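Local atomic coordinates of acyl-coa oxidase (Arabidopsis thaliana, PDB entry 1W07), a protein that oxidises long- and medium-chain acyl-CoAs to 2-trans-enoyl-CoAs with FAD and molecular oxygen, releasing hydrogen peroxide in peroxisomal fatty-acid beta-oxidation. Residues F162-P167 and V247-D252. The protein carries 1 engineered substitution. Numbering follows the deposited sequence.
Sequences FVIHTP and VRIPRD
In the beta domain of this acyl-CoA oxidase, strand 247-250 lies antiparallel along strand 161-165, whose other edge pairs with strand 152-156. F162 and I249 form one hydrogen-bonded pair: F162 N gives a nearly straight bond to I249 O (2.6 Å, 164°), and I249 N returns one to F162 O. I164 and V247 form the next, with I164 N to V247 O at 2.6 Å, while the bond from V247 N to I164 O is weak. These four residues turn beta-branched or aromatic side chains to one face, which F204 and V206 of strand 197-207 help to bury. I249 holds CG1 between its backbone N and carbonyl carbon (chi1 61°), which brings that atom 3.6 Å from F162 CB; beyond it, I249 CD1 meets I164 CD1 at 4.1 Å. The F162 ring reaches past the strand end to R251, its CE1 edge 3.6 Å from R251 O in the ring plane and close to R251 CG. An alanine in place of F162 would probably open a gap beside R251 and F204, leaving the R251 methylene chain less well packed. R251 itself sends its charged end away from the ring to a salt bridge with D160. On the opposite, more solvent-accessible face, V163 and R248 make the non-hydrogen-bonded pair. Arginine suits this side because its aliphatic stem can run beside valine while its charge pairs with D156, and V163 CG2 rests over one guanidinium face, 3.8 Å from R248 NH1.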
ATOM      1  N   PHE B 162       6.603 -42.942 -13.087  1.00 29.61           N
ATOM      2  CA  PHE B 162       7.420 -41.907 -12.469  1.00 28.05           C
ATOM      3  C   PHE B 162       6.989 -41.806 -11.015  1.00 27.57           C
ATOM      4  O   PHE B 162       5.805 -41.677 -10.722  1.00 32.36           O
ATOM      5  CB  PHE B 162       7.218 -40.556 -13.159  1.00 27.75           C
ATOM      6  CG  PHE B 162       8.192 -40.291 -14.266  1.00 25.75           C
ATOM      7  CD1 PHE B 162       7.775 -40.239 -15.591  1.00 25.47           C
ATOM      8  CD2 PHE B 162       9.534 -40.088 -13.976  1.00 26.34           C
ATOM      9  CE1 PHE B 162       8.684 -39.985 -16.610  1.00 23.27           C
ATOM     10  CE2 PHE B 162      10.447 -39.837 -14.978  1.00 25.96           C
ATOM     11  CZ  PHE B 162      10.026 -39.782 -16.300  1.00 26.11           C
ATOM     12  N   VAL B 163       7.950 -41.887 -10.103  1.00 28.09           N
ATOM     13  CA  VAL B 163       7.643 -41.789  -8.683  1.00 25.68           C
ATOM     14  C   VAL B 163       7.818 -40.341  -8.228  1.00 25.29           C
ATOM     15  O   VAL B 163       8.943 -39.864  -8.085  1.00 22.89           O
ATOM     16  CB  VAL B 163       8.573 -42.686  -7.845  1.00 27.79           C
ATOM     17  CG1 VAL B 163       8.259 -42.524  -6.367  1.00 24.82           C
ATOM     18  CG2 VAL B 163       8.428 -44.149  -8.280  1.00 26.93           C
ATOM     19  N   ILE B 164       6.702 -39.641  -8.016  1.00 25.62           N
ATOM     20  CA  ILE B 164       6.729 -38.244  -7.564  1.00 23.06           C
ATOM     21  C   ILE B 164       6.776 -38.255  -6.042  1.00 25.23           C
ATOM     22  O   ILE B 164       5.953 -38.918  -5.406  1.00 25.36           O
ATOM     23  CB  ILE B 164       5.458 -37.493  -8.003  1.00 24.65           C
ATOM     24  CG1 ILE B 164       5.169 -37.773  -9.484  1.00 23.94           C
ATOM     25  CG2 ILE B 164       5.613 -35.990  -7.742  1.00 24.46           C
ATOM     26  CD1 ILE B 164       6.276 -37.317 -10.452  1.00 27.77           C
ATOM     27  N   HIS B 165       7.726 -37.525  -5.454  1.00 24.14           N
ATOM     28  CA  HIS B 165       7.841 -37.508  -4.002  1.00 24.90           C
ATOM     29  C   HIS B 165       8.219 -36.149  -3.416  1.00 23.22           C
ATOM     30  O   HIS B 165       8.924 -35.354  -4.044  1.00 23.58           O
ATOM     31  CB  HIS B 165       8.869 -38.550  -3.541  1.00 24.95           C
ATOM     32  CG  HIS B 165       8.877 -38.791  -2.063  1.00 24.07           C
ATOM     33  ND1 HIS B 165       7.776 -39.260  -1.379  1.00 23.19           N
ATOM     34  CD2 HIS B 165       9.854 -38.634  -1.138  1.00 23.49           C
ATOM     35  CE1 HIS B 165       8.076 -39.388  -0.098  1.00 21.09           C
ATOM     36  NE2 HIS B 165       9.330 -39.010   0.078  1.00 24.38           N
ATOM     37  N   THR B 166       7.739 -35.895  -2.203  1.00 22.82           N
ATOM     38  CA  THR B 166       8.026 -34.651  -1.486  1.00 24.53           C
ATOM     39  C   THR B 166       9.057 -34.983  -0.408  1.00 25.62           C
ATOM     40  O   THR B 166       8.704 -35.419   0.693  1.00 22.59           O
ATOM     41  CB  THR B 166       6.745 -34.084  -0.831  1.00 22.81           C
ATOM     42  OG1 THR B 166       5.735 -33.901  -1.838  1.00 19.09           O
ATOM     43  CG2 THR B 166       7.040 -32.739  -0.170  1.00 24.49           C
ATOM     44  N   PRO B 167      10.349 -34.783  -0.719  1.00 24.83           N
ATOM     45  CA  PRO B 167      11.469 -35.054   0.189  1.00 27.00           C
ATOM     46  C   PRO B 167      11.286 -34.531   1.614  1.00 27.55           C
ATOM     47  O   PRO B 167      11.390 -35.298   2.573  1.00 27.18           O
ATOM     48  CB  PRO B 167      12.648 -34.391  -0.517  1.00 28.85           C
ATOM     49  CG  PRO B 167      12.309 -34.566  -1.948  1.00 29.28           C
ATOM     50  CD  PRO B 167      10.837 -34.219  -1.989  1.00 26.60           C
ATOM     51  N   VAL B 247       4.119 -40.942  -4.901  1.00 28.69           N
ATOM     52  CA  VAL B 247       3.008 -41.114  -5.826  1.00 27.83           C
ATOM     53  C   VAL B 247       3.550 -41.628  -7.155  1.00 28.30           C
ATOM     54  O   VAL B 247       4.628 -41.223  -7.590  1.00 29.77           O
ATOM     55  CB  VAL B 247       2.259 -39.773  -6.060  1.00 27.75           C
ATOM     56  CG1 VAL B 247       1.265 -39.916  -7.205  1.00 27.65           C
ATOM     57  CG2 VAL B 247       1.532 -39.364  -4.793  1.00 24.09           C
ATOM     58  N   ARG B 248       2.798 -42.516  -7.795  1.00 27.97           N
ATOM     59  CA  ARG B 248       3.213 -43.099  -9.062  1.00 28.61           C
ATOM     60  C   ARG B 248       2.325 -42.703 -10.237  1.00 27.73           C
ATOM     61  O   ARG B 248       1.097 -42.714 -10.147  1.00 26.25           O
ATOM     62  CB  ARG B 248       3.265 -44.630  -8.933  1.00 32.00           C
ATOM     63  CG  ARG B 248       4.416 -45.163  -8.078  1.00 31.23           C
ATOM     64  CD  ARG B 248       4.320 -46.678  -7.869  1.00 30.51           C
ATOM     65  NE  ARG B 248       5.503 -47.209  -7.192  1.00 32.26           N
ATOM     66  CZ  ARG B 248       6.633 -47.552  -7.806  1.00 32.41           C
ATOM     67  NH1 ARG B 248       6.740 -47.436  -9.122  1.00 27.09           N
ATOM     68  NH2 ARG B 248       7.667 -47.987  -7.100  1.00 34.84           N
ATOM     69  N   ILE B 249       2.959 -42.356 -11.350  1.00 29.39           N
ATOM     70  CA  ILE B 249       2.217 -41.970 -12.541  1.00 31.31           C
ATOM     71  C   ILE B 249       2.867 -42.604 -13.762  1.00 30.77           C
ATOM     72  O   ILE B 249       4.065 -42.879 -13.762  1.00 31.06           O
ATOM     73  CB  ILE B 249       2.223 -40.441 -12.754  1.00 30.21           C
ATOM     74  CG1 ILE B 249       3.669 -39.964 -12.934  1.00 30.49           C
ATOM     75  CG2 ILE B 249       1.544 -39.742 -11.580  1.00 29.10           C
ATOM     76  CD1 ILE B 249       3.789 -38.551 -13.467  1.00 31.72           C
ATOM     77  N   PRO B 250       2.078 -42.846 -14.819  1.00 33.59           N
ATOM     78  CA  PRO B 250       2.608 -43.450 -16.047  1.00 33.54           C
ATOM     79  C   PRO B 250       3.734 -42.598 -16.640  1.00 35.99           C
ATOM     80  O   PRO B 250       3.681 -41.365 -16.613  1.00 33.02           O
ATOM     81  CB  PRO B 250       1.383 -43.500 -16.953  1.00 33.49           C
ATOM     82  CG  PRO B 250       0.264 -43.727 -15.981  1.00 35.30           C
ATOM     83  CD  PRO B 250       0.607 -42.737 -14.888  1.00 32.74           C
ATOM     84  N   ARG B 251       4.750 -43.266 -17.172  1.00 35.09           N
ATOM     85  CA  ARG B 251       5.882 -42.580 -17.773  1.00 35.06           C
ATOM     86  C   ARG B 251       5.427 -41.595 -18.847  1.00 35.20           C
ATOM     87  O   ARG B 251       6.049 -40.550 -19.049  1.00 34.30           O
ATOM     88  CB  ARG B 251       6.840 -43.607 -18.388  1.00 36.48           C
ATOM     89  CG  ARG B 251       8.065 -43.014 -19.067  1.00 36.60           C
ATOM     90  CD  ARG B 251       8.963 -44.109 -19.655  1.00 39.00           C
ATOM     91  NE  ARG B 251       8.289 -44.852 -20.722  1.00 39.53           N
ATOM     92  CZ  ARG B 251       8.082 -44.383 -21.950  1.00 40.24           C
ATOM     93  NH1 ARG B 251       8.511 -43.172 -22.284  1.00 38.28           N
ATOM     94  NH2 ARG B 251       7.418 -45.111 -22.835  1.00 40.17           N
ATOM     95  N   ASP B 252       4.338 -41.926 -19.531  1.00 32.13           N
ATOM     96  CA  ASP B 252       3.842 -41.069 -20.594  1.00 33.67           C
ATOM     97  C   ASP B 252       3.125 -39.822 -20.084  1.00 32.27           C
ATOM     98  O   ASP B 252       2.664 -39.004 -20.880  1.00 31.09           O
ATOM     99  CB  ASP B 252       2.921 -41.874 -21.517  1.00 34.67           C
ATOM    100  CG  ASP B 252       1.579 -42.158 -20.891  1.00 38.22           C
ATOM    101  OD1 ASP B 252       1.533 -42.491 -19.684  1.00 42.14           O
ATOM    102  OD2 ASP B 252       0.565 -42.063 -21.607  1.00 44.94           O
TER